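Local coordinates for protein adenosine kinase, putative (Trypanosoma brucei, PDB 3OTX) that probably phosphorylates adenosine to AMP at the expense of ATP, with magnesium as cofactor, in the purine salvage pathway, at residues D139-M151 with T172-C184. The protein carries 1 engineered substitution. Residues are numbered along the deposited sequence; the frame is centred on the assembly and turned at random.
Sequences DLGAANHLSSEHM and TLTVDVNHVLQAC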
ATOM      1  N   ASP A 139      -1.641   8.957 -12.004  1.00 14.15           N
ATOM      2  CA  ASP A 139      -2.481   8.868 -13.195  1.00 13.34           C
ATOM      3  C   ASP A 139      -2.750   7.404 -13.430  1.00 14.89           C
ATOM      4  O   ASP A 139      -1.908   6.681 -13.987  1.00 15.28           O
ATOM      5  CB  ASP A 139      -1.738   9.519 -14.356  1.00 15.56           C
ATOM      6  CG  ASP A 139      -2.478   9.409 -15.668  1.00 25.27           C
ATOM      7  OD1 ASP A 139      -3.635   8.948 -15.673  1.00 22.92           O
ATOM      8  OD2 ASP A 139      -1.896   9.799 -16.693  1.00 29.68           O
ATOM      9  N   LEU A 140      -3.884   6.908 -12.912  1.00 14.18           N
ATOM     10  CA  LEU A 140      -4.117   5.469 -12.912  1.00 13.26           C
ATOM     11  C   LEU A 140      -4.125   4.799 -14.290  1.00 13.49           C
ATOM     12  O   LEU A 140      -3.766   3.628 -14.376  1.00 14.68           O
ATOM     13  CB  LEU A 140      -5.395   5.096 -12.181  1.00 13.79           C
ATOM     14  CG  LEU A 140      -5.470   5.423 -10.680  1.00 18.84           C
ATOM     15  CD1 LEU A 140      -6.631   4.661  -9.952  1.00 17.09           C
ATOM     16  CD2 LEU A 140      -4.194   5.241  -9.951  1.00 24.47           C
ATOM     17  N   GLY A 141      -4.605   5.504 -15.315  1.00 15.93           N
ATOM     18  CA  GLY A 141      -4.659   4.905 -16.657  1.00 15.05           C
ATOM     19  C   GLY A 141      -5.378   3.561 -16.613  1.00 15.52           C
ATOM     20  O   GLY A 141      -6.496   3.445 -16.066  1.00 14.56           O
ATOM     21  N   ALA A 142      -4.707   2.547 -17.148  1.00 15.29           N
ATOM     22  CA  ALA A 142      -5.255   1.207 -17.205  1.00 15.45           C
ATOM     23  C   ALA A 142      -5.753   0.715 -15.837  1.00 14.15           C
ATOM     24  O   ALA A 142      -6.703  -0.073 -15.771  1.00 14.21           O
ATOM     25  CB  ALA A 142      -4.210   0.269 -17.761  1.00 16.19           C
ATOM     26  N   ALA A 143      -5.112   1.138 -14.741  1.00 13.24           N
ATOM     27  CA  ALA A 143      -5.475   0.596 -13.431  1.00 16.93           C
ATOM     28  C   ALA A 143      -6.931   0.911 -13.084  1.00 15.36           C
ATOM     29  O   ALA A 143      -7.588   0.156 -12.378  1.00 16.15           O
ATOM     30  CB  ALA A 143      -4.514   1.081 -12.331  1.00 13.42           C
ATOM     31  N   ASN A 144      -7.454   2.005 -13.631  1.00 15.29           N
ATOM     32  CA  ASN A 144      -8.822   2.402 -13.332  1.00 16.32           C
ATOM     33  C   ASN A 144      -9.852   1.579 -14.093  1.00 15.63           C
ATOM     34  O   ASN A 144     -11.045   1.723 -13.860  1.00 19.79           O
ATOM     35  CB  ASN A 144      -9.027   3.866 -13.680  1.00 18.69           C
ATOM     36  CG  ASN A 144     -10.137   4.506 -12.901  1.00 26.51           C
ATOM     37  OD1 ASN A 144     -10.944   5.267 -13.453  1.00 33.66           O
ATOM     38  ND2 ASN A 144     -10.186   4.237 -11.624  1.00 16.76           N
ATOM     39  N   HIS A 145      -9.393   0.738 -15.005  1.00 14.99           N
ATOM     40  CA  HIS A 145     -10.280  -0.100 -15.829  1.00 17.10           C
ATOM     41  C   HIS A 145     -10.343  -1.563 -15.380  1.00 17.89           C
ATOM     42  O   HIS A 145     -10.901  -2.412 -16.096  1.00 18.81           O
ATOM     43  CB  HIS A 145      -9.830  -0.021 -17.291  1.00 17.24           C
ATOM     44  CG  HIS A 145      -9.974   1.350 -17.875  1.00 21.06           C
ATOM     45  ND1 HIS A 145     -11.116   1.752 -18.536  1.00 25.89           N
ATOM     46  CD2 HIS A 145      -9.130   2.408 -17.910  1.00 18.01           C
ATOM     47  CE1 HIS A 145     -10.973   3.002 -18.940  1.00 29.99           C
ATOM     48  NE2 HIS A 145      -9.774   3.421 -18.581  1.00 25.54           N
ATOM     49  N   LEU A 146      -9.796  -1.867 -14.206  1.00 15.73           N
ATOM     50  CA  LEU A 146      -9.903  -3.225 -13.651  1.00 13.58           C
ATOM     51  C   LEU A 146     -11.400  -3.624 -13.599  1.00 12.90           C
ATOM     52  O   LEU A 146     -12.222  -2.904 -13.038  1.00 15.36           O
ATOM     53  CB  LEU A 146      -9.239  -3.288 -12.279  1.00 12.75           C
ATOM     54  CG  LEU A 146      -9.305  -4.643 -11.561  1.00 16.67           C
ATOM     55  CD1 LEU A 146      -8.575  -5.713 -12.319  1.00 21.64           C
ATOM     56  CD2 LEU A 146      -8.703  -4.490 -10.166  1.00 18.84           C
ATOM     57  N   SER A 147     -11.729  -4.730 -14.270  1.00 14.63           N
ATOM     58  CA  SER A 147     -13.138  -5.104 -14.486  1.00 15.26           C
ATOM     59  C   SER A 147     -13.686  -6.212 -13.567  1.00 16.72           C
ATOM     60  O   SER A 147     -12.938  -7.052 -13.034  1.00 14.73           O
ATOM     61  CB  SER A 147     -13.324  -5.523 -15.956  1.00 17.17           C
ATOM     62  OG  SER A 147     -12.730  -6.791 -16.206  1.00 18.10           O
ATOM     63  N   SER A 148     -15.014  -6.221 -13.434  1.00 18.77           N
ATOM     64  CA  SER A 148     -15.656  -7.285 -12.716  1.00 19.10           C
ATOM     65  C   SER A 148     -15.442  -8.596 -13.449  1.00 17.27           C
ATOM     66  O   SER A 148     -15.291  -9.628 -12.806  1.00 18.75           O
ATOM     67  CB  SER A 148     -17.148  -6.993 -12.559  1.00 23.41           C
ATOM     68  OG  SER A 148     -17.313  -5.790 -11.826  1.00 31.94           O
ATOM     69  N   GLU A 149     -15.360  -8.537 -14.786  1.00 17.24           N
ATOM     70  CA  GLU A 149     -15.092  -9.760 -15.561  1.00 17.45           C
ATOM     71  C   GLU A 149     -13.751 -10.352 -15.108  1.00 18.15           C
ATOM     72  O   GLU A 149     -13.623 -11.577 -14.854  1.00 18.96           O
ATOM     73  CB  GLU A 149     -15.064  -9.494 -17.073  1.00 21.10           C
ATOM     74  CG  GLU A 149     -16.420  -9.162 -17.715  1.00 37.00           C
ATOM     75  CD  GLU A 149     -17.143  -7.941 -17.112  1.00 41.04           C
ATOM     76  OE1 GLU A 149     -16.506  -6.902 -16.790  1.00 25.86           O
ATOM     77  OE2 GLU A 149     -18.381  -8.033 -16.967  1.00 49.55           O
ATOM     78  N   HIS A 150     -12.744  -9.497 -14.969  1.00 16.58           N
ATOM     79  CA  HIS A 150     -11.457 -10.009 -14.529  1.00 16.41           C
ATOM     80  C   HIS A 150     -11.535 -10.562 -13.105  1.00 14.18           C
ATOM     81  O   HIS A 150     -10.939 -11.588 -12.789  1.00 13.85           O
ATOM     82  CB  HIS A 150     -10.378  -8.912 -14.605  1.00 14.21           C
ATOM     83  CG  HIS A 150      -9.003  -9.423 -14.291  1.00 12.19           C
ATOM     84  ND1 HIS A 150      -8.326 -10.289 -15.122  1.00 16.11           N
ATOM     85  CD2 HIS A 150      -8.210  -9.250 -13.197  1.00 15.48           C
ATOM     86  CE1 HIS A 150      -7.164 -10.609 -14.574  1.00 18.25           C
ATOM     87  NE2 HIS A 150      -7.072  -9.997 -13.403  1.00 16.14           N
ATOM     88  N   MET A 151     -12.245  -9.859 -12.228  1.00 13.76           N
ATOM     89  CA  MET A 151     -12.396 -10.329 -10.838  1.00 13.66           C
ATOM     90  C   MET A 151     -13.040 -11.727 -10.720  1.00 16.47           C
ATOM     91  O   MET A 151     -12.779 -12.430  -9.750  1.00 20.76           O
ATOM     92  CB  MET A 151     -13.211  -9.338 -10.011  1.00 16.45           C
ATOM     93  CG  MET A 151     -12.519  -7.976  -9.805  1.00 15.08           C
ATOM     94  SD  MET A 151     -10.876  -8.082  -9.022  1.00 15.51           S
ATOM     95  CE  MET A 151     -11.278  -8.845  -7.459  1.00 18.91           C
ATOM     96  N   THR A 172      -7.314   1.322  -3.741  1.00 10.92           N
ATOM     97  CA  THR A 172      -8.296   0.551  -4.517  1.00 10.87           C
ATOM     98  C   THR A 172      -9.724   1.096  -4.403  1.00 12.45           C
ATOM     99  O   THR A 172     -10.533   0.831  -5.264  1.00 15.03           O
ATOM    100  CB  THR A 172      -8.318  -0.948  -4.140  1.00 12.35           C
ATOM    101  OG1 THR A 172      -8.706  -1.091  -2.776  1.00 11.74           O
ATOM    102  CG2 THR A 172      -6.936  -1.566  -4.348  1.00 13.56           C
ATOM    103  N   LEU A 173     -10.006   1.904  -3.388  1.00 11.58           N
ATOM    104  CA  LEU A 173     -11.381   2.355  -3.159  1.00 13.14           C
ATOM    105  C   LEU A 173     -11.819   3.382  -4.203  1.00 13.54           C
ATOM    106  O   LEU A 173     -13.009   3.682  -4.328  1.00 14.79           O
ATOM    107  CB  LEU A 173     -11.491   2.940  -1.746  1.00 15.62           C
ATOM    108  CG  LEU A 173     -11.256   1.855  -0.687  1.00 13.43           C
ATOM    109  CD1 LEU A 173     -11.081   2.470   0.705  1.00 13.59           C
ATOM    110  CD2 LEU A 173     -12.408   0.823  -0.655  1.00 16.39           C
ATOM    111  N   THR A 174     -10.849   3.919  -4.946  1.00 13.24           N
ATOM    112  CA  THR A 174     -11.207   4.892  -6.000  1.00 14.95           C
ATOM    113  C   THR A 174     -11.596   4.252  -7.339  1.00 16.57           C
ATOM    114  O   THR A 174     -12.050   4.960  -8.255  1.00 16.64           O
ATOM    115  CB  THR A 174     -10.107   5.940  -6.264  1.00 14.81           C
ATOM    116  OG1 THR A 174      -9.116   5.391  -7.163  1.00 13.71           O
ATOM    117  CG2 THR A 174      -9.465   6.406  -4.989  1.00 14.92           C
ATOM    118  N   VAL A 175     -11.424   2.937  -7.443  1.00 16.32           N
ATOM    119  CA  VAL A 175     -11.669   2.202  -8.688  1.00 13.17           C
ATOM    120  C   VAL A 175     -13.085   1.617  -8.615  1.00 15.58           C
ATOM    121  O   VAL A 175     -14.042   2.269  -9.062  1.00 18.80           O
ATOM    122  CB  VAL A 175     -10.568   1.166  -8.972  1.00 15.15           C
ATOM    123  CG1 VAL A 175     -10.890   0.375 -10.264  1.00 14.39           C
ATOM    124  CG2 VAL A 175      -9.175   1.894  -9.080  1.00 16.80           C
ATOM    125  N   ASP A 176     -13.244   0.462  -7.978  1.00 13.82           N
ATOM    126  CA  ASP A 176     -14.587  -0.092  -7.769  1.00 14.05           C
ATOM    127  C   ASP A 176     -14.638  -0.798  -6.432  1.00 15.72           C
ATOM    128  O   ASP A 176     -13.991  -1.829  -6.236  1.00 15.94           O
ATOM    129  CB  ASP A 176     -14.934  -1.078  -8.894  1.00 14.27           C
ATOM    130  CG  ASP A 176     -16.386  -1.502  -8.879  1.00 16.96           C
ATOM    131  OD1 ASP A 176     -17.083  -1.357  -7.854  1.00 19.44           O
ATOM    132  OD2 ASP A 176     -16.851  -1.995  -9.939  1.00 22.05           O
ATOM    133  N   VAL A 177     -15.433  -0.257  -5.534  1.00 13.99           N
ATOM    134  CA  VAL A 177     -15.569  -0.825  -4.188  1.00 14.70           C
ATOM    135  C   VAL A 177     -16.025  -2.277  -4.216  1.00 16.27           C
ATOM    136  O   VAL A 177     -15.626  -3.074  -3.362  1.00 15.87           O
ATOM    137  CB  VAL A 177     -16.522   0.032  -3.311  1.00 15.22           C
ATOM    138  CG1 VAL A 177     -18.012  -0.114  -3.739  1.00 14.78           C
ATOM    139  CG2 VAL A 177     -16.354  -0.297  -1.801  1.00 21.92           C
ATOM    140  N   ASN A 178     -16.844  -2.616  -5.210  1.00 14.98           N
ATOM    141  CA  ASN A 178     -17.300  -3.981  -5.370  1.00 17.25           C
ATOM    142  C   ASN A 178     -16.167  -4.995  -5.584  1.00 15.09           C
ATOM    143  O   ASN A 178     -16.303  -6.156  -5.158  1.00 17.03           O
ATOM    144  CB  ASN A 178     -18.368  -4.043  -6.443  1.00 16.50           C
ATOM    145  CG  ASN A 178     -19.641  -3.343  -6.008  1.00 20.08           C
ATOM    146  OD1 ASN A 178     -20.062  -3.434  -4.854  1.00 24.65           O
ATOM    147  ND2 ASN A 178     -20.251  -2.619  -6.932  1.00 31.90           N
ATOM    148  N   HIS A 179     -15.055  -4.581  -6.206  1.00 12.71           N
ATOM    149  CA  HIS A 179     -13.921  -5.508  -6.344  1.00 12.70           C
ATOM    150  C   HIS A 179     -13.353  -5.832  -4.971  1.00 13.71           C
ATOM    151  O   HIS A 179     -12.994  -6.975  -4.676  1.00 13.74           O
ATOM    152  CB  HIS A 179     -12.796  -4.882  -7.172  1.00 13.11           C
ATOM    153  CG  HIS A 179     -13.188  -4.532  -8.573  1.00 15.21           C
ATOM    154  ND1 HIS A 179     -14.372  -4.940  -9.145  1.00 15.99           N
ATOM    155  CD2 HIS A 179     -12.533  -3.811  -9.520  1.00 15.40           C
ATOM    156  CE1 HIS A 179     -14.434  -4.479 -10.385  1.00 18.53           C
ATOM    157  NE2 HIS A 179     -13.336  -3.779 -10.632  1.00 16.15           N
ATOM    158  N   VAL A 180     -13.275  -4.823  -4.117  1.00 11.42           N
ATOM    159  CA  VAL A 180     -12.783  -4.978  -2.762  1.00 11.76           C
ATOM    160  C   VAL A 180     -13.725  -5.873  -1.990  1.00 13.75           C
ATOM    161  O   VAL A 180     -13.254  -6.787  -1.294  1.00 13.85           O
ATOM    162  CB  VAL A 180     -12.664  -3.620  -2.045  1.00 11.41           C
ATOM    163  CG1 VAL A 180     -11.887  -3.792  -0.745  1.00 14.63           C
ATOM    164  CG2 VAL A 180     -11.897  -2.611  -2.942  1.00 11.92           C
ATOM    165  N   LEU A 181     -15.038  -5.625  -2.107  1.00 14.12           N
ATOM    166  CA  LEU A 181     -16.022  -6.437  -1.362  1.00 13.73           C
ATOM    167  C   LEU A 181     -15.972  -7.921  -1.745  1.00 14.34           C
ATOM    168  O   LEU A 181     -16.153  -8.798  -0.883  1.00 16.18           O
ATOM    169  CB  LEU A 181     -17.434  -5.860  -1.520  1.00 15.26           C
ATOM    170  CG  LEU A 181     -17.597  -4.500  -0.860  1.00 14.77           C
ATOM    171  CD1 LEU A 181     -18.934  -3.889  -1.290  1.00 18.02           C
ATOM    172  CD2 LEU A 181     -17.547  -4.558   0.716  1.00 16.74           C
ATOM    173  N   GLN A 182     -15.628  -8.206  -3.002  1.00 15.79           N
ATOM    174  CA  GLN A 182     -15.474  -9.608  -3.421  1.00 13.87           C
ATOM    175  C   GLN A 182     -14.390 -10.279  -2.579  1.00 14.60           C
ATOM    176  O   GLN A 182     -14.581 -11.377  -2.069  1.00 15.72           O
ATOM    177  CB  GLN A 182     -15.142  -9.733  -4.903  1.00 15.59           C
ATOM    178  CG  GLN A 182     -14.874 -11.180  -5.341  1.00 23.14           C
ATOM    179  CD  GLN A 182     -14.504 -11.282  -6.800  1.00 24.31           C
ATOM    180  OE1 GLN A 182     -15.031 -10.540  -7.633  1.00 26.69           O
ATOM    181  NE2 GLN A 182     -13.594 -12.199  -7.127  1.00 22.26           N
ATOM    182  N   ALA A 183     -13.250  -9.619  -2.422  1.00 13.47           N
ATOM    183  CA  ALA A 183     -12.202 -10.178  -1.563  1.00 13.24           C
ATOM    184  C   ALA A 183     -12.592 -10.207  -0.086  1.00 14.17           C
ATOM    185  O   ALA A 183     -12.214 -11.135   0.641  1.00 15.06           O
ATOM    186  CB  ALA A 183     -10.896  -9.394  -1.736  1.00 14.70           C
ATOM    187  N   CYS A 184     -13.331  -9.198   0.384  1.00 14.33           N
ATOM    188  CA  CYS A 184     -13.802  -9.229   1.765  1.00 14.36           C
ATOM    189  C   CYS A 184     -14.639 -10.468   2.062  1.00 16.16           C
ATOM    190  O   CYS A 184     -14.455 -11.106   3.106  1.00 17.13           O
ATOM    191  CB  CYS A 184     -14.677  -8.007   2.027  1.00 14.80           C
ATOM    192  SG  CYS A 184     -13.791  -6.466   2.135  1.00 15.33           S
TER
HETATM  193  O   HOH W   1     -13.194   3.407 -11.725  1.00 30.90           O
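His-179 reaches from the first turn of helix 177-189 to the chain just ahead of helix 148-151, where its NE2 donates to Leu-146 O (2.8 Å, 158° at the hydrogen). The oxygen lies in the ring plane, but the donor stands above the carbonyl plane rather than on a lone pair. Both faces of the imidazole are packed: Met-151 CG sits over one, 3.8 Å from the ring centroid in a CH-pi contact, and Asp-176 CB lies over the centre of the other. Ser-148 OG lies at the edge, near the ring plane, 3.5 Å from His-179 CE1. Bent at chi2 and chi3, the methionine curls so that its CE comes to 3.8 Å from His-179 O.

One turn along, Gln-182 stretches out with CG anti to the backbone N (chi1 176°) and gives NE2 to Met-151 O, 2.8 Å away and almost straight; the acceptor lies in the amide plane, though NE2 stands above the carbonyl plane of Met-151, off its lone pairs. Gln-182 OE1 rests close to Met-151 CB.

At the other end Val-175 divides its methyls: CG2 meets Leu-140 CD1 at 3.9 Å, with Asn-144 ND2 also against it, while CG1 packs on the carbonyl oxygens of Ala-143 and Asn-144. A water donates to Val-175 O (3.0 Å) and weakly to Asn-144 O.

Asp-176 also caps the histidine's helix, its OD1 accepting from Asn-178 N. Behind this layer, Ser-147 N-caps helix 148-151 through His-150 N and bonds Glu-115.

Leu-140 touches the bound bis(adenosine)-5'-pentaphosphate and Val-175 neighbours adenosine-binding Asn-15, so this end borders the adenosine site of the PfkB-family kinase. At the other, the in-plane bond and two packed faces fix the imidazole's rotation with NE2 protonated, and both side-chain bonds tie helix 177-189 to the chain at helix 148-151.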